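Local structure of HOBA (Helicobacter pylori, 2UVP) at residues A[66-71]-A[90-95]; A[81-86]-A[179-184]. The protein is required for initiation of DNA replication and increases the binding of DnaA to the oriC region. All blocks are in the same frame, centred on the assembly; numbering follows the deposited sequence. Where two conformers were deposited one is given.

Contact 1 (A[66-71]-A[90-95]); sequences WFLNYI and DFNASS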
loop_
_atom_site.group_PDB
_atom_site.type_symbol
_atom_site.label_atom_id
_atom_site.label_comp_id
_atom_site.label_asym_id
_atom_site.label_seq_id
_atom_site.Cartn_x
_atom_site.Cartn_y
_atom_site.Cartn_z
ATOM N N TRP A 66 1.081 -5.590 -10.950
ATOM C CA TRP A 66 0.109 -4.774 -11.701
ATOM C C TRP A 66 -1.117 -5.615 -12.089
ATOM O O TRP A 66 -2.244 -5.115 -12.102
ATOM C CB TRP A 66 0.738 -4.151 -12.949
ATOM C CG TRP A 66 1.191 -5.168 -13.969
ATOM C CD1 TRP A 66 2.405 -5.770 -14.034
ATOM C CD2 TRP A 66 0.405 -5.715 -15.040
ATOM N NE1 TRP A 66 2.447 -6.642 -15.111
ATOM C CE2 TRP A 66 1.230 -6.621 -15.744
ATOM C CE3 TRP A 66 -0.910 -5.503 -15.484
ATOM C CZ2 TRP A 66 0.773 -7.341 -16.868
ATOM C CZ3 TRP A 66 -1.370 -6.220 -16.611
ATOM C CH2 TRP A 66 -0.516 -7.114 -17.287
ATOM N N PHE A 67 -0.914 -6.899 -12.376
ATOM C CA PHE A 67 -2.009 -7.733 -12.876
ATOM C C PHE A 67 -2.888 -8.214 -11.715
ATOM O O PHE A 67 -4.104 -8.339 -11.851
ATOM C CB PHE A 67 -1.480 -8.893 -13.718
ATOM C CG PHE A 67 -2.567 -9.725 -14.358
ATOM C CD1 PHE A 67 -3.469 -9.150 -15.266
ATOM C CD2 PHE A 67 -2.702 -11.075 -14.031
ATOM C CE1 PHE A 67 -4.473 -9.936 -15.896
ATOM C CE2 PHE A 67 -3.718 -11.864 -14.628
ATOM C CZ PHE A 67 -4.610 -11.272 -15.555
ATOM N N LEU A 68 -2.264 -8.450 -10.566
ATOM C CA LEU A 68 -3.013 -8.668 -9.314
ATOM C C LEU A 68 -3.974 -7.485 -9.098
ATOM O O LEU A 68 -5.167 -7.667 -8.886
ATOM C CB LEU A 68 -2.034 -8.772 -8.133
ATOM C CG LEU A 68 -2.365 -9.596 -6.880
ATOM C CD1 LEU A 68 -1.561 -9.110 -5.686
ATOM C CD2 LEU A 68 -3.811 -9.807 -6.535
ATOM N N ASN A 69 -3.439 -6.267 -9.177
ATOM C CA ASN A 69 -4.233 -5.048 -9.037
ATOM C C ASN A 69 -5.374 -5.006 -10.059
ATOM O O ASN A 69 -6.532 -4.693 -9.716
ATOM C CB ASN A 69 -3.272 -3.856 -9.178
ATOM C CG ASN A 69 -3.927 -2.511 -8.930
ATOM O OD1 ASN A 69 -5.073 -2.279 -9.284
ATOM N ND2 ASN A 69 -3.153 -1.587 -8.342
ATOM N N TYR A 70 -5.051 -5.357 -11.298
ATOM C CA TYR A 70 -6.043 -5.402 -12.378
ATOM C C TYR A 70 -7.169 -6.381 -12.054
ATOM O O TYR A 70 -8.336 -6.053 -12.238
ATOM C CB TYR A 70 -5.342 -5.842 -13.647
ATOM C CG TYR A 70 -6.214 -5.811 -14.887
ATOM C CD1 TYR A 70 -6.403 -4.638 -15.598
ATOM C CD2 TYR A 70 -6.820 -6.985 -15.356
ATOM C CE1 TYR A 70 -7.195 -4.619 -16.766
ATOM C CE2 TYR A 70 -7.613 -6.979 -16.518
ATOM C CZ TYR A 70 -7.782 -5.794 -17.216
ATOM O OH TYR A 70 -8.543 -5.732 -18.371
ATOM N N ILE A 71 -6.823 -7.560 -11.556
ATOM C CA ILE A 71 -7.860 -8.554 -11.204
ATOM C C ILE A 71 -8.812 -7.990 -10.138
ATOM O O ILE A 71 -10.037 -8.029 -10.280
ATOM C CB ILE A 71 -7.204 -9.872 -10.756
ATOM C CG1 ILE A 71 -6.547 -10.564 -11.967
ATOM C CG2 ILE A 71 -8.228 -10.806 -10.088
ATOM C CD1 ILE A 71 -5.637 -11.733 -11.575
ATOM N N ASP A 90 -6.828 -10.001 -1.833
ATOM C CA ASP A 90 -5.432 -9.822 -2.197
ATOM C C ASP A 90 -4.576 -10.675 -1.251
ATOM O O ASP A 90 -4.307 -10.296 -0.107
ATOM C CB ASP A 90 -5.045 -8.338 -2.125
ATOM C CG ASP A 90 -3.580 -8.082 -2.480
ATOM O OD1 ASP A 90 -2.764 -9.032 -2.489
ATOM O OD2 ASP A 90 -3.258 -6.891 -2.721
ATOM N N PHE A 91 -4.161 -11.841 -1.736
ATOM C CA PHE A 91 -3.384 -12.759 -0.930
ATOM C C PHE A 91 -1.947 -12.276 -0.725
ATOM O O PHE A 91 -1.399 -12.446 0.374
ATOM C CB PHE A 91 -3.444 -14.171 -1.545
ATOM C CG PHE A 91 -2.789 -15.243 -0.700
ATOM C CD1 PHE A 91 -3.062 -15.351 0.656
ATOM C CD2 PHE A 91 -1.947 -16.186 -1.289
ATOM C CE1 PHE A 91 -2.459 -16.349 1.434
ATOM C CE2 PHE A 91 -1.345 -17.192 -0.522
ATOM C CZ PHE A 91 -1.608 -17.271 0.844
ATOM N N ASN A 92 -1.348 -11.650 -1.746
ATOM C CA ASN A 92 0.001 -11.068 -1.615
ATOM C C ASN A 92 0.065 -10.184 -0.391
ATOM O O ASN A 92 1.086 -10.149 0.277
ATOM C CB ASN A 92 0.405 -10.180 -2.809
ATOM C CG ASN A 92 1.035 -10.959 -3.978
ATOM O OD1 ASN A 92 1.806 -10.397 -4.775
ATOM N ND2 ASN A 92 0.688 -12.196 -4.112
ATOM N N ALA A 93 -1.021 -9.448 -0.132
ATOM C CA ALA A 93 -1.008 -8.389 0.869
ATOM C C ALA A 93 -1.400 -8.914 2.247
ATOM O O ALA A 93 -1.327 -8.197 3.239
ATOM C CB ALA A 93 -1.939 -7.271 0.469
ATOM N N SER A 94 -1.828 -10.159 2.319
ATOM C CA SER A 94 -2.394 -10.618 3.589
ATOM C C SER A 94 -1.315 -11.089 4.556
ATOM O O SER A 94 -0.209 -11.440 4.156
ATOM C CB SER A 94 -3.433 -11.696 3.357
ATOM O OG SER A 94 -2.822 -12.949 3.256
ATOM N N SER A 95 -1.647 -11.085 5.845
ATOM C CA SER A 95 -0.710 -11.523 6.863
ATOM C C SER A 95 -0.457 -13.036 6.772
ATOM O O SER A 95 0.448 -13.545 7.424
ATOM C CB SER A 95 -1.242 -11.143 8.248
ATOM O OG SER A 95 -1.477 -9.738 8.335
#
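The amide of Asn92 presents a face to CD1 of Leu68, and the same methyl group also touches the carboxylate of Asp90. At the carboxylate the methyl stands off one face, out beyond the oxygen rim on the OD1 side, with Leu68 CD1 and Asp90 OD1 3.4 Å apart. From the opposite side of the plane, Ala93 N gives a hydrogen bond to Asp90 OD1 at 3.0 Å, arriving 59° out of the carboxylate plane. On the amide the fit is more central, since Leu68 CD1 sits almost straight above Asn92 CG at 3.6 Å. It is equally close to the aliphatic part of that side chain, as the 3.6 Å from Leu68 CD1 to Asn92 CB tells. The two flat groups are inclined to each other by about 50°, and the methyl touches both.

Leu68 can reach this far because its CG swings well away from the backbone N (chi1 -152°), carrying the branch off the helix toward the loop. The other large side chains of 66-71 face elsewhere. Phe67 and Ile71 pack on strand 116-121 and helix 161-180, while the ring of Trp66 meets an aromatic side chain of a neighbouring subunit edge-to-face. Leu68 itself also touches Val58 of strand 55-60.

On the loop side, Asp90 ends its strand and the chain turns at once: a type I turn runs from Phe91 to Ser94, closed by Ser94 N to Phe91 O at 3.0 Å. An Asx motif at the end of strand 88-90 thus meets helix 65-75, the connecting helix of the beta-alpha-beta crossover between the neighbouring parallel strands 55-60 and 88-90.

Contact 2 (A[81-86]-A[179-184]); sequences KERPLL and VLYNKV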
loop_
_atom_site.group_PDB
_atom_site.type_symbol
_atom_site.label_atom_id
_atom_site.label_comp_id
_atom_site.label_asym_id
_atom_site.label_seq_id
_atom_site.Cartn_x
_atom_site.Cartn_y
_atom_site.Cartn_z
ATOM N N LYS A 81 -22.515 -0.925 -9.720
ATOM C CA LYS A 81 -23.809 -0.843 -10.386
ATOM C C LYS A 81 -24.698 -1.998 -9.921
ATOM O O LYS A 81 -25.050 -2.046 -8.747
ATOM C CB LYS A 81 -23.639 -0.746 -11.904
ATOM C CG LYS A 81 -22.945 0.550 -12.307
ATOM C CD LYS A 81 -22.658 0.599 -13.787
ATOM C CE LYS A 81 -21.846 1.835 -14.124
ATOM N NZ LYS A 81 -21.692 1.990 -15.598
ATOM N N GLU A 82 -25.028 -2.924 -10.819
ATOM C CA GLU A 82 -25.900 -4.053 -10.490
ATOM C C GLU A 82 -25.159 -5.353 -10.143
ATOM O O GLU A 82 -25.788 -6.351 -9.768
ATOM C CB GLU A 82 -26.905 -4.296 -11.620
ATOM C CG GLU A 82 -28.107 -3.350 -11.583
ATOM C CD GLU A 82 -29.142 -3.697 -12.625
ATOM O OE1 GLU A 82 -30.139 -4.357 -12.268
ATOM O OE2 GLU A 82 -28.951 -3.328 -13.802
ATOM N N ARG A 83 -23.830 -5.331 -10.249
ATOM C CA ARG A 83 -23.005 -6.522 -10.017
ATOM C C ARG A 83 -23.025 -6.978 -8.556
ATOM O O ARG A 83 -23.217 -6.160 -7.643
ATOM C CB ARG A 83 -21.546 -6.249 -10.383
ATOM C CG ARG A 83 -21.284 -5.789 -11.796
ATOM C CD ARG A 83 -19.906 -5.182 -11.862
ATOM N NE ARG A 83 -18.836 -6.130 -11.526
ATOM C CZ ARG A 83 -18.092 -6.759 -12.441
ATOM N NH1 ARG A 83 -18.326 -6.577 -13.736
ATOM N NH2 ARG A 83 -17.125 -7.581 -12.069
ATOM N N PRO A 84 -22.793 -8.279 -8.324
ATOM C CA PRO A 84 -22.598 -8.740 -6.952
ATOM C C PRO A 84 -21.258 -8.242 -6.430
ATOM O O PRO A 84 -20.368 -7.920 -7.226
ATOM C CB PRO A 84 -22.531 -10.257 -7.095
ATOM C CG PRO A 84 -22.033 -10.481 -8.506
ATOM C CD PRO A 84 -22.668 -9.383 -9.306
ATOM N N LEU A 85 -21.114 -8.175 -5.113
ATOM C CA LEU A 85 -19.806 -7.973 -4.517
ATOM C C LEU A 85 -19.107 -9.324 -4.457
ATOM O O LEU A 85 -19.500 -10.204 -3.675
ATOM C CB LEU A 85 -19.936 -7.388 -3.111
ATOM C CG LEU A 85 -18.632 -7.111 -2.346
ATOM C CD1 LEU A 85 -17.753 -6.065 -3.051
ATOM C CD2 LEU A 85 -18.966 -6.659 -0.926
ATOM N N LEU A 86 -18.052 -9.502 -5.239
ATOM C CA LEU A 86 -17.450 -10.844 -5.323
ATOM C C LEU A 86 -16.431 -11.077 -4.234
ATOM O O LEU A 86 -15.775 -10.145 -3.792
ATOM C CB LEU A 86 -16.835 -11.101 -6.696
ATOM C CG LEU A 86 -17.804 -11.048 -7.867
ATOM C CD1 LEU A 86 -16.951 -10.922 -9.118
ATOM C CD2 LEU A 86 -18.650 -12.329 -7.901
ATOM N N VAL A 179 -22.490 -16.866 -17.099
ATOM C CA VAL A 179 -23.267 -17.823 -16.307
ATOM C C VAL A 179 -24.121 -17.157 -15.223
ATOM O O VAL A 179 -25.272 -17.547 -15.023
ATOM C CB VAL A 179 -22.513 -19.146 -15.865
ATOM C CG1 VAL A 179 -21.140 -19.316 -16.517
ATOM C CG2 VAL A 179 -22.494 -19.354 -14.374
ATOM N N LEU A 180 -23.596 -16.108 -14.591
ATOM C CA LEU A 180 -24.378 -15.376 -13.590
ATOM C C LEU A 180 -25.653 -14.756 -14.159
ATOM O O LEU A 180 -26.704 -14.755 -13.505
ATOM C CB LEU A 180 -23.528 -14.297 -12.910
ATOM C CG LEU A 180 -22.551 -14.814 -11.859
ATOM C CD1 LEU A 180 -21.625 -13.683 -11.396
ATOM C CD2 LEU A 180 -23.300 -15.419 -10.675
ATOM N N TYR A 181 -25.567 -14.224 -15.370
ATOM C CA TYR A 181 -26.714 -13.577 -15.988
ATOM C C TYR A 181 -27.475 -14.563 -16.878
ATOM O O TYR A 181 -28.093 -14.170 -17.864
ATOM C CB TYR A 181 -26.287 -12.313 -16.748
ATOM C CG TYR A 181 -25.719 -11.205 -15.860
ATOM C CD1 TYR A 181 -25.927 -11.207 -14.481
ATOM C CD2 TYR A 181 -24.994 -10.149 -16.409
ATOM C CE1 TYR A 181 -25.410 -10.193 -13.659
ATOM C CE2 TYR A 181 -24.476 -9.118 -15.597
ATOM C CZ TYR A 181 -24.690 -9.153 -14.226
ATOM O OH TYR A 181 -24.190 -8.142 -13.417
ATOM N N ASN A 182 -27.405 -15.840 -16.503
ATOM C CA ASN A 182 -28.026 -16.970 -17.221
ATOM C C ASN A 182 -28.056 -16.902 -18.764
ATOM O O ASN A 182 -29.095 -17.117 -19.395
ATOM C CB ASN A 182 -29.403 -17.328 -16.624
ATOM C CG ASN A 182 -30.272 -16.113 -16.353
ATOM O OD1 ASN A 182 -30.433 -15.237 -17.206
ATOM N ND2 ASN A 182 -30.861 -16.067 -15.168
ATOM N N LYS A 183 -26.902 -16.600 -19.353
ATOM C CA LYS A 183 -26.747 -16.590 -20.802
ATOM C C LYS A 183 -26.163 -17.928 -21.259
ATOM O O LYS A 183 -26.382 -18.378 -22.394
ATOM C CB LYS A 183 -25.841 -15.427 -21.219
ATOM C CG LYS A 183 -25.151 -15.582 -22.578
ATOM C CD LYS A 183 -25.908 -14.915 -23.717
ATOM C CE LYS A 183 -25.368 -15.358 -25.073
ATOM N NZ LYS A 183 -23.942 -14.984 -25.268
ATOM N N VAL A 184 -25.422 -18.549 -20.349
ATOM C CA VAL A 184 -24.638 -19.740 -20.608
ATOM C C VAL A 184 -24.851 -20.663 -19.420
ATOM O O VAL A 184 -24.934 -20.191 -18.282
ATOM C CB VAL A 184 -23.124 -19.371 -20.704
ATOM C CG1 VAL A 184 -22.251 -20.589 -20.662
ATOM C CG2 VAL A 184 -22.840 -18.566 -21.964
#
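Tyr181 reaches Arg83 with its far end. Its CB does not itself point at segment 81-86; with CG beside the backbone N (chi1 -65°), the ring extends from there toward the loop. Along the way the ring meets Phe177, one turn back on helix 161-180, edge-to-face. At the tip, Tyr181 OH comes to 3.9 Å from Arg83 CA and to 4.1 Å from Arg83 CG, so the phenol end lies against these two carbons. The nearest backbone oxygen of the loop is more distant, with Glu82 O 4.4 Å from Tyr181 OH.

The two side chains cross at about a right angle, and the guanidinium plane stands 82° from the phenol ring. Arg83 takes its charged end elsewhere: its chain bends at chi3 (62°), and NH2 hydrogen-bonds to Leu75 O at the end of helix 65-75. Tyr181 OH thus meets carbon, Arg83 CA and CG, in van der Waals contact.

Beside it runs a second, purely apolar touch. Leu180, in the last turn of the helix, directs its CB toward the loop, and its CD1 reaches Pro84 CG at 4.3 Å. Phe177 continues this surface, touching both Arg83 and Pro84, while Leu180 also rests on Leu51 of helix 39-51.

The chain leaves the helix right here. Asn182, with positive phi, is the C-prime residue, and its N bonds to Val179 O at 3.1 Å. Together with the bond from Lys183 N to Ser178 O, this makes the Schellman motif that ends helix 161-180; in this protein Asn182 has also been seen to bind calcium, though whether that is physiologically relevant is not known.

Contact 1 is partly buried, near the sheet, whereas contact 2 lies on the surface, its centre about 19 Å from that of the chain. Their centres are about 22 Å apart, yet the chain interleaves them: loop 81-86 lies on the path from helix 65-75 to strand 88-90, the very elements contact 1 draws on. Helix 161-180 is a second common element, covering residues of 66-71 with its N-terminal half and meeting 81-86 at its C-terminal end. The chemistry differs with place. In contact 1 a buried methyl meets flat polar groups at a strand end; in contact 2 the touches are longer and fall on aliphatic parts, around a phenol oxygen and a proline.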